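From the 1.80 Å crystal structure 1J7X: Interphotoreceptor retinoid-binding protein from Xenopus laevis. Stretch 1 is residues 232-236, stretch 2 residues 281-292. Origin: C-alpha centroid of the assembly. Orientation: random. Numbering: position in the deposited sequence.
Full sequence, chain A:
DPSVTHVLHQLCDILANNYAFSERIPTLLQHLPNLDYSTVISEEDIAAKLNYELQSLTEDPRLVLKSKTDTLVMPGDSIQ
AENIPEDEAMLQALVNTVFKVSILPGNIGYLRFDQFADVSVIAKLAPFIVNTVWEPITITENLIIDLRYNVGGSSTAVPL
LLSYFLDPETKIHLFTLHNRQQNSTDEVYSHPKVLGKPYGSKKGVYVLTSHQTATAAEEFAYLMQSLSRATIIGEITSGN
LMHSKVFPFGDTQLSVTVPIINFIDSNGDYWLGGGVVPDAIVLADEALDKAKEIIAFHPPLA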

# COMPACT_ATOMS: atom_id res chain seq x y z
N ILE A 232 6.04 2.35 -12.93
CA ILE A 232 5.65 3.31 -11.95
C ILE A 232 6.47 4.59 -12.17
O ILE A 232 7.71 4.57 -12.23
CB ILE A 232 5.94 2.78 -10.54
CG1 ILE A 232 5.39 1.36 -10.37
CG2 ILE A 232 5.36 3.62 -9.48
CD1 ILE A 232 3.85 1.31 -10.77
N ILE A 233 5.81 5.73 -12.17
CA ILE A 233 6.45 7.04 -12.46
C ILE A 233 6.04 8.10 -11.46
O ILE A 233 4.85 8.30 -11.19
CB ILE A 233 6.08 7.50 -13.89
CG1 ILE A 233 6.40 6.40 -14.84
CG2 ILE A 233 6.75 8.87 -14.23
CD1 ILE A 233 5.82 6.71 -16.24
N GLY A 234 7.06 8.77 -10.87
CA GLY A 234 6.73 9.87 -9.98
C GLY A 234 7.60 9.85 -8.75
O GLY A 234 8.78 9.60 -8.88
N GLU A 235 7.01 10.22 -7.62
CA GLU A 235 7.74 10.32 -6.37
C GLU A 235 7.63 9.02 -5.55
O GLU A 235 6.68 8.26 -5.65
CB GLU A 235 7.24 11.45 -5.56
CG GLU A 235 7.31 12.81 -6.29
CD GLU A 235 6.59 13.90 -5.59
OE1 GLU A 235 5.67 13.64 -4.74
OE2 GLU A 235 6.81 15.10 -5.96
N ILE A 236 8.53 8.86 -4.59
CA ILE A 236 8.43 7.76 -3.65
C ILE A 236 7.17 8.08 -2.81
O ILE A 236 6.90 9.24 -2.44
CB ILE A 236 9.68 7.74 -2.71
CG1 ILE A 236 10.86 7.38 -3.51
CG2 ILE A 236 9.49 6.82 -1.61
CD1 ILE A 236 12.21 7.77 -2.84
N ILE A 281 11.81 7.96 -11.33
CA ILE A 281 11.69 8.91 -10.31
C ILE A 281 11.74 10.30 -10.86
O ILE A 281 12.77 10.65 -11.48
CB ILE A 281 12.74 8.71 -9.21
CG1 ILE A 281 12.53 7.38 -8.48
CG2 ILE A 281 12.66 9.78 -8.24
CD1 ILE A 281 13.57 7.01 -7.43
N VAL A 282 10.68 11.05 -10.67
CA VAL A 282 10.55 12.46 -11.05
C VAL A 282 9.65 13.12 -10.06
O VAL A 282 8.92 12.51 -9.28
CB VAL A 282 10.03 12.66 -12.48
CG1 VAL A 282 10.87 11.96 -13.44
CG2 VAL A 282 8.67 12.07 -12.64
N LEU A 283 9.68 14.47 -10.02
CA LEU A 283 8.78 15.17 -9.11
C LEU A 283 7.32 14.94 -9.69
O LEU A 283 7.14 14.72 -10.90
CB LEU A 283 9.08 16.69 -9.10
CG LEU A 283 10.06 17.15 -7.98
CD1 LEU A 283 11.23 16.38 -8.08
CD2 LEU A 283 10.46 18.66 -8.19
N ALA A 284 6.37 14.98 -8.79
CA ALA A 284 4.94 14.66 -9.13
C ALA A 284 4.42 15.46 -10.32
O ALA A 284 3.87 14.90 -11.22
CB ALA A 284 4.10 14.89 -7.93
N ASP A 285 4.76 16.73 -10.39
CA ASP A 285 4.34 17.57 -11.53
C ASP A 285 4.90 17.14 -12.86
O ASP A 285 4.39 17.54 -13.92
CB ASP A 285 4.71 19.01 -11.29
CG ASP A 285 4.09 19.59 -10.13
OD1 ASP A 285 2.91 19.29 -9.85
OD2 ASP A 285 4.71 20.42 -9.40
N GLU A 286 5.95 16.38 -12.88
CA GLU A 286 6.57 15.92 -14.12
C GLU A 286 6.20 14.54 -14.57
O GLU A 286 6.59 14.11 -15.64
CB GLU A 286 8.14 15.98 -13.90
CG GLU A 286 8.61 17.30 -13.25
CD GLU A 286 10.18 17.34 -13.00
OE1 GLU A 286 10.75 18.34 -12.46
OE2 GLU A 286 10.86 16.34 -13.31
N ALA A 287 5.41 13.83 -13.76
CA ALA A 287 5.09 12.43 -14.04
C ALA A 287 4.29 12.14 -15.25
O ALA A 287 4.53 11.15 -15.97
CB ALA A 287 4.44 11.82 -12.79
N LEU A 288 3.34 13.00 -15.54
CA LEU A 288 2.51 12.79 -16.76
C LEU A 288 3.34 13.01 -18.01
O LEU A 288 3.29 12.22 -18.93
CB LEU A 288 1.28 13.73 -16.72
CG LEU A 288 0.30 13.51 -17.86
CD1 LEU A 288 -0.15 12.09 -18.00
CD2 LEU A 288 -0.86 14.52 -17.66
N ASP A 289 4.16 14.04 -17.99
CA ASP A 289 5.09 14.29 -19.12
C ASP A 289 6.06 13.19 -19.36
O ASP A 289 6.29 12.72 -20.49
CB ASP A 289 5.87 15.54 -18.91
CG ASP A 289 5.04 16.81 -19.20
OD1 ASP A 289 4.02 16.66 -19.92
OD2 ASP A 289 5.30 17.91 -18.64
N LYS A 290 6.57 12.65 -18.26
CA LYS A 290 7.41 11.47 -18.34
C LYS A 290 6.81 10.22 -18.88
O LYS A 290 7.38 9.50 -19.73
CB LYS A 290 8.03 11.22 -16.95
CG LYS A 290 9.04 10.15 -16.92
CD LYS A 290 10.35 10.57 -17.58
CE LYS A 290 11.42 9.55 -17.55
NZ LYS A 290 12.69 10.16 -18.23
N ALA A 291 5.59 9.91 -18.49
CA ALA A 291 4.92 8.84 -19.00
C ALA A 291 4.70 8.91 -20.54
O ALA A 291 4.91 7.99 -21.26
CB ALA A 291 3.52 8.76 -18.28
N LYS A 292 4.34 10.07 -20.97
CA LYS A 292 4.15 10.39 -22.40
C LYS A 292 5.47 10.22 -23.15
O LYS A 292 5.42 9.65 -24.21
CB LYS A 292 3.59 11.77 -22.55
CG LYS A 292 2.07 11.91 -22.12
CD LYS A 292 1.64 13.41 -22.02
CE LYS A 292 0.22 13.57 -21.76
NZ LYS A 292 -0.19 14.97 -21.50

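Where a strand and a helix pack closely, small residues on the helix can let a larger apolar side chain from the strand come near its backbone. The contact between residues 232-236 and 281-292 of this retinoid-binding protein is a compact example. At its apolar centre lies Ile-233, whose CA-to-CB bond points toward the second stretch and whose two branches reach different parts of it. CG2 of Ile-233 lies 4.0 Å from CB of Ala-287, 3.8 Å from CG of Lys-290 and 4.1 Å from CG2 of Val-282, so that it touches both the helix and the segment leading into it. The other branch, extended with chi1 m and chi2 t, carries CD1 of Ile-233 to 3.7 Å from CB of Ala-291. Ala-287 and Ala-291 are one helical turn apart, joined by the backbone hydrogen bond from N of Ala-291 to O of Ala-287, and their short side chains give the isoleucine two neighbouring places to rest. Lys-290 takes part through the aliphatic base of its side chain, while its end leads away from the contact.

The strand and helix axes approach to 7.6 Å, with their N-to-C directions 138° apart. Next to Ile-233, Gly-234 fits this close packing by bringing backbone rather than side chain to the helix: CA of Gly-234 is 4.1 Å from CB of Ala-287. An ideal CB on Gly-234 would stand 3.9 Å from CB of Ala-287, which is contact rather than severe overlap. The stronger demand for glycine comes from its own conformation, phi 138° and psi -144°, in which a CB would be jammed against the carbonyl oxygen of Ile-233.

Away from the helix, the pairing becomes one of backbone with backbone. Gly-234 forms a parallel bridge with Ile-281, their CA atoms 5.1 Å apart, and O of Gly-234 accepts a hydrogen bond from N of Val-282 at 3.0 Å and 160°. O of Gly-234 also receives a CA-H...O contact from CA of Ile-281 at 3.3 Å, a weaker interaction that adds to the main bond. O of Gly-234 lies 2.9 Å from O of Val-282 as well, but two acceptors cannot bond to each other, so the short distance brings no attraction of its own; the bond in this pairing is the one donated by N of Val-282.

At the polar edge, Glu-235 leaves the strand with its CA-to-CB bond sideways to the second stretch, yet the end of the side chain comes nearer. CG of Glu-235 passes 3.4 Å from O of Val-282, and OE2 of Glu-235 accepts a hydrogen bond from N of Ala-284 at 2.9 Å and 160°. The carboxylate thus bonds to the backbone amide of Ala-284, while OE1 is hydrogen-bonded elsewhere in the structure. The example illustrates a general division: apolar packing fills the centre, and directed hydrogen bonds, one between backbones and one from a side chain, lie beside it.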